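Local coordinates for type IV pilus assembly protein PilF (Pseudomonas aeruginosa, PDB 2HO1) that is an outer membrane lipoprotein of TPR repeats that interacts with PilQ and is essential for its localization and assembly into the dodecameric secretin of type IV pili, at residues R142-E145 with N146-L149; K161-F164 with E165-L168. One frame throughout, in Å; residues are numbered along the deposited sequence.

Contact 1 of 2, residues R142-E145 with N146-L149; sequences RVFE and NLGL
Phe144 and Leu147 meet on one flank of helix 140-153, the first helix of the fourth tetratricopeptide repeat (TPR) and so the A helix of its helix-turn-helix pair. The touching atoms are CD1 of the Phe144 ring and the CD1 methyl of Leu147, 3.8 Å apart, and the two side chains cross at a slant. Both CG atoms stand beside their own backbone N (chi1 -75° for Phe144, -79° for Leu147), and the Leu147 methyl thereby reaches back one turn to the ring. Leu147 CD1 also lies, more loosely, 4.3 Å from Val143 CG1. These residues are buried: Tyr163 and Lys166 of helix 157-170 pack on Phe144, while Tyr125 and Leu128 of helix 121-131 pack on Leu147.

The Glu145 chain lies alongside that of Leu149, both heading off the same flank, with the Glu145 CG methylene 4.1 Å from Leu149 CD1. Glu145 differs in its first torsion, with CG trans to N (chi1 174°), and its extended chain carries OE2 to a hydrogen bond with Ser176 OG. Asn146 lays its amide over the preceding turn, ND2 3.5 Å from Arg142 O at an angle too poor for a bond; ND2 is instead hydrogen-bonded to Asn109 OD1 of helix 105-117. Four i to i+4 backbone bonds run through these two turns, and the last of them joins Leu149 N to Glu145 O at 2.9 Å.

Contact 2 of 2, residues K161-F164 with E165-L168; sequences KEYF and EKSL
With chi1 near 180° Lys161 sends an extended chain out from helix 157-170, the B helix of the fourth tetratricopeptide repeat, whereas Glu165, one turn on, has CG beside its backbone N (chi1 -76°) and leans back towards it. The two chains therefore cross at a slant, and it is the aliphatic part of the lysine that meets the carboxylate: Lys161 CE lies 3.7 Å from Glu165 OE2. The charged ends stay apart, Lys161 NZ being 4.8 Å from Glu165 OE2, too far for direct contact, though their opposite charges probably still attract; NZ also has a long, weak ion pair with Glu188.

One residue further on, Lys166 runs back over the Glu162 carbonyl, its CG 3.3 Å from Glu162 O, and a bend at the last torsion (chi4 -62°) turns NZ to the side where a water and the Glu162 carboxylate lie. That water bridges the remaining gap, donating to Glu162 OE1 and accepting from Lys166 NZ. Both ends also reach the second subunit: Glu162 OE1 forms a salt bridge with its Arg103, and Lys166 NZ is hydrogen-bonded to its Gln133 O. Tyr163 is buried on the side facing helix 140-153, with OH hydrogen-bonded to Tyr125 OH, and Ser167 OG serves two partners, Ser141 O and Gln174 NE2. Besides the backbone bond from Lys166 N, Glu162 O is gripped by a second water, which donates to it at 3.0 Å and to Glu165 OE1 at 3.1 Å.

Overall arrangement
Contact 1 comes first along the chain, on helix 140-153; contact 2 follows on helix 157-170, the next helix, and the two helices make up most of the fourth TPR. The contact centres are 8 Å apart, close enough for direct packing. Tyr163 CB fits against the backbone at Phe144 O and Gly148 N, 3.5 Å from each, and the Phe164 ring reaches the same glycine, CZ lying 3.4 Å from Gly148 C. Contact 1 sits nearer the middle of the chain, while contact 2 carries polar bonds to the second subunit. TPR1 to TPR4 form the minimal region for secretin assembly, so this pair belongs to that functional unit.

Contact 1 of 2, residues R142-E145 with N146-L149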
loop_
_atom_site.group_PDB
_atom_site.type_symbol
_atom_site.label_atom_id
_atom_site.label_comp_id
_atom_site.label_asym_id
_atom_site.label_seq_id
_atom_site.Cartn_x
_atom_site.Cartn_y
_atom_site.Cartn_z
ATOM N N ARG A 142 -10.707 2.927 7.863
ATOM C CA ARG A 142 -10.818 4.283 7.287
ATOM C C ARG A 142 -9.713 4.520 6.277
ATOM O O ARG A 142 -9.906 5.217 5.275
ATOM C CB ARG A 142 -10.725 5.345 8.385
ATOM C CG ARG A 142 -12.084 5.741 8.937
ATOM C CD ARG A 142 -12.056 6.200 10.412
ATOM N NE ARG A 142 -10.960 7.104 10.786
ATOM C CZ ARG A 142 -10.964 7.829 11.908
ATOM N NH1 ARG A 142 -12.010 7.754 12.738
ATOM N NH2 ARG A 142 -9.931 8.616 12.217
ATOM N N VAL A 143 -8.533 3.972 6.564
ATOM C CA VAL A 143 -7.432 4.097 5.643
ATOM C C VAL A 143 -7.836 3.483 4.300
ATOM O O VAL A 143 -7.588 4.078 3.247
ATOM C CB VAL A 143 -6.176 3.378 6.181
ATOM C CG1 VAL A 143 -5.111 3.345 5.126
ATOM C CG2 VAL A 143 -5.691 4.077 7.443
ATOM N N PHE A 144 -8.453 2.304 4.324
ATOM C CA PHE A 144 -8.878 1.661 3.090
ATOM C C PHE A 144 -10.045 2.386 2.427
ATOM O O PHE A 144 -10.189 2.357 1.189
ATOM C CB PHE A 144 -9.246 0.202 3.323
ATOM C CG PHE A 144 -8.055 -0.686 3.501
ATOM C CD1 PHE A 144 -7.066 -0.751 2.515
ATOM C CD2 PHE A 144 -7.885 -1.431 4.662
ATOM C CE1 PHE A 144 -5.941 -1.525 2.678
ATOM C CE2 PHE A 144 -6.737 -2.213 4.816
ATOM C CZ PHE A 144 -5.773 -2.250 3.814
ATOM N N GLU A 145 -10.910 2.991 3.228
ATOM C CA GLU A 145 -11.979 3.770 2.635
ATOM C C GLU A 145 -11.314 4.912 1.830
ATOM O O GLU A 145 -11.683 5.181 0.695
ATOM C CB GLU A 145 -12.871 4.395 3.709
ATOM C CG GLU A 145 -13.921 5.332 3.107
ATOM C CD GLU A 145 -14.805 5.992 4.146
ATOM O OE1 GLU A 145 -14.279 6.462 5.184
ATOM O OE2 GLU A 145 -16.033 6.041 3.909
ATOM N N ASN A 146 -10.338 5.580 2.431
ATOM C CA ASN A 146 -9.646 6.682 1.765
ATOM C C ASN A 146 -8.921 6.263 0.489
ATOM O O ASN A 146 -8.916 6.998 -0.492
ATOM C CB ASN A 146 -8.689 7.387 2.731
ATOM C CG ASN A 146 -9.430 8.265 3.715
ATOM O OD1 ASN A 146 -10.531 8.724 3.422
ATOM N ND2 ASN A 146 -8.838 8.504 4.878
ATOM N N LEU A 147 -8.335 5.078 0.500
ATOM C CA LEU A 147 -7.657 4.555 -0.681
ATOM C C LEU A 147 -8.704 4.364 -1.769
ATOM O O LEU A 147 -8.450 4.622 -2.951
ATOM C CB LEU A 147 -6.954 3.234 -0.338
ATOM C CG LEU A 147 -5.621 3.440 0.404
ATOM C CD1 LEU A 147 -5.109 2.091 0.975
ATOM C CD2 LEU A 147 -4.582 4.038 -0.538
ATOM N N GLY A 148 -9.891 3.905 -1.381
ATOM C CA GLY A 148 -10.968 3.742 -2.355
ATOM C C GLY A 148 -11.457 5.077 -2.925
ATOM O O GLY A 148 -11.651 5.219 -4.132
ATOM N N LEU A 149 -11.644 6.076 -2.075
ATOM C CA LEU A 149 -12.105 7.362 -2.580
ATOM C C LEU A 149 -11.058 7.977 -3.514
ATOM O O LEU A 149 -11.413 8.491 -4.582
ATOM C CB LEU A 149 -12.441 8.305 -1.415
ATOM C CG LEU A 149 -13.651 7.896 -0.561
ATOM C CD1 LEU A 149 -13.597 8.637 0.750
ATOM C CD2 LEU A 149 -14.972 8.177 -1.265
#

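Contact 2 of 2, residues K161-F164 with E165-L168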
loop_
_atom_site.group_PDB
_atom_site.type_symbol
_atom_site.label_atom_id
_atom_site.label_comp_id
_atom_site.label_asym_id
_atom_site.label_seq_id
_atom_site.Cartn_x
_atom_site.Cartn_y
_atom_site.Cartn_z
ATOM N N LYS A 161 -13.157 -0.266 -5.813
ATOM C CA LYS A 161 -14.017 -1.324 -5.312
ATOM C C LYS A 161 -13.257 -2.264 -4.398
ATOM O O LYS A 161 -13.755 -2.611 -3.306
ATOM C CB LYS A 161 -14.634 -2.086 -6.495
ATOM C CG LYS A 161 -15.617 -3.170 -6.140
ATOM C CD LYS A 161 -16.041 -3.847 -7.434
ATOM C CE LYS A 161 -16.791 -5.160 -7.235
ATOM N NZ LYS A 161 -16.961 -5.815 -8.582
ATOM N N GLU A 162 -12.064 -2.686 -4.824
ATOM C CA GLU A 162 -11.262 -3.580 -3.987
ATOM C C GLU A 162 -10.898 -2.909 -2.659
ATOM O O GLU A 162 -10.917 -3.549 -1.618
ATOM C CB GLU A 162 -10.005 -4.076 -4.735
ATOM C CG GLU A 162 -10.376 -5.036 -5.861
ATOM C CD GLU A 162 -9.203 -5.784 -6.499
ATOM O OE1 GLU A 162 -8.286 -6.270 -5.783
ATOM O OE2 GLU A 162 -9.228 -5.911 -7.744
ATOM N N TYR A 163 -10.592 -1.617 -2.682
ATOM C CA TYR A 163 -10.264 -0.935 -1.450
ATOM C C TYR A 163 -11.503 -0.851 -0.573
ATOM O O TYR A 163 -11.430 -1.110 0.624
ATOM C CB TYR A 163 -9.681 0.451 -1.728
ATOM C CG TYR A 163 -8.203 0.406 -2.130
ATOM C CD1 TYR A 163 -7.258 -0.285 -1.344
ATOM C CD2 TYR A 163 -7.747 1.066 -3.275
ATOM C CE1 TYR A 163 -5.890 -0.310 -1.696
ATOM C CE2 TYR A 163 -6.404 1.048 -3.624
ATOM C CZ TYR A 163 -5.487 0.371 -2.843
ATOM O OH TYR A 163 -4.171 0.420 -3.183
ATOM N N PHE A 164 -12.647 -0.507 -1.160
ATOM C CA PHE A 164 -13.884 -0.446 -0.390
ATOM C C PHE A 164 -14.237 -1.798 0.252
ATOM O O PHE A 164 -14.686 -1.835 1.396
ATOM C CB PHE A 164 -15.040 0.068 -1.260
ATOM C CG PHE A 164 -14.917 1.539 -1.616
ATOM C CD1 PHE A 164 -14.493 2.462 -0.662
ATOM C CD2 PHE A 164 -15.227 1.995 -2.897
ATOM C CE1 PHE A 164 -14.378 3.811 -0.990
ATOM C CE2 PHE A 164 -15.116 3.327 -3.230
ATOM C CZ PHE A 164 -14.693 4.239 -2.286
ATOM N N GLU A 165 -14.031 -2.897 -0.471
ATOM C CA GLU A 165 -14.297 -4.208 0.103
ATOM C C GLU A 165 -13.379 -4.488 1.294
ATOM O O GLU A 165 -13.812 -5.096 2.286
ATOM C CB GLU A 165 -14.145 -5.305 -0.959
ATOM C CG GLU A 165 -15.313 -5.360 -1.919
ATOM C CD GLU A 165 -15.028 -6.177 -3.175
ATOM O OE1 GLU A 165 -13.844 -6.482 -3.444
ATOM O OE2 GLU A 165 -15.987 -6.492 -3.917
ATOM N N LYS A 166 -12.112 -4.066 1.210
ATOM C CA LYS A 166 -11.202 -4.275 2.339
ATOM C C LYS A 166 -11.709 -3.496 3.560
ATOM O O LYS A 166 -11.666 -3.989 4.709
ATOM C CB LYS A 166 -9.752 -3.836 2.004
ATOM C CG LYS A 166 -9.052 -4.652 0.908
ATOM C CD LYS A 166 -7.596 -4.229 0.762
ATOM C CE LYS A 166 -7.056 -4.567 -0.613
ATOM N NZ LYS A 166 -7.032 -6.036 -0.949
ATOM N N SER A 167 -12.184 -2.273 3.321
ATOM C CA SER A 167 -12.704 -1.450 4.417
ATOM C C SER A 167 -13.919 -2.122 5.107
ATOM O O SER A 167 -14.011 -2.152 6.328
ATOM C CB SER A 167 -13.120 -0.074 3.884
ATOM O OG SER A 167 -13.432 0.832 4.923
ATOM N N LEU A 168 -14.843 -2.669 4.322
ATOM C CA LEU A 168 -16.024 -3.289 4.901
ATOM C C LEU A 168 -15.714 -4.618 5.572
ATOM O O LEU A 168 -16.461 -5.045 6.440
ATOM C CB LEU A 168 -17.115 -3.485 3.839
ATOM C CG LEU A 168 -17.823 -2.201 3.375
ATOM C CD1 LEU A 168 -18.699 -2.473 2.151
ATOM C CD2 LEU A 168 -18.649 -1.646 4.491
HETATM O O HOH W 1 -6.354 -5.673 -3.811
HETATM O O HOH W 2 -11.124 -6.563 -1.891
#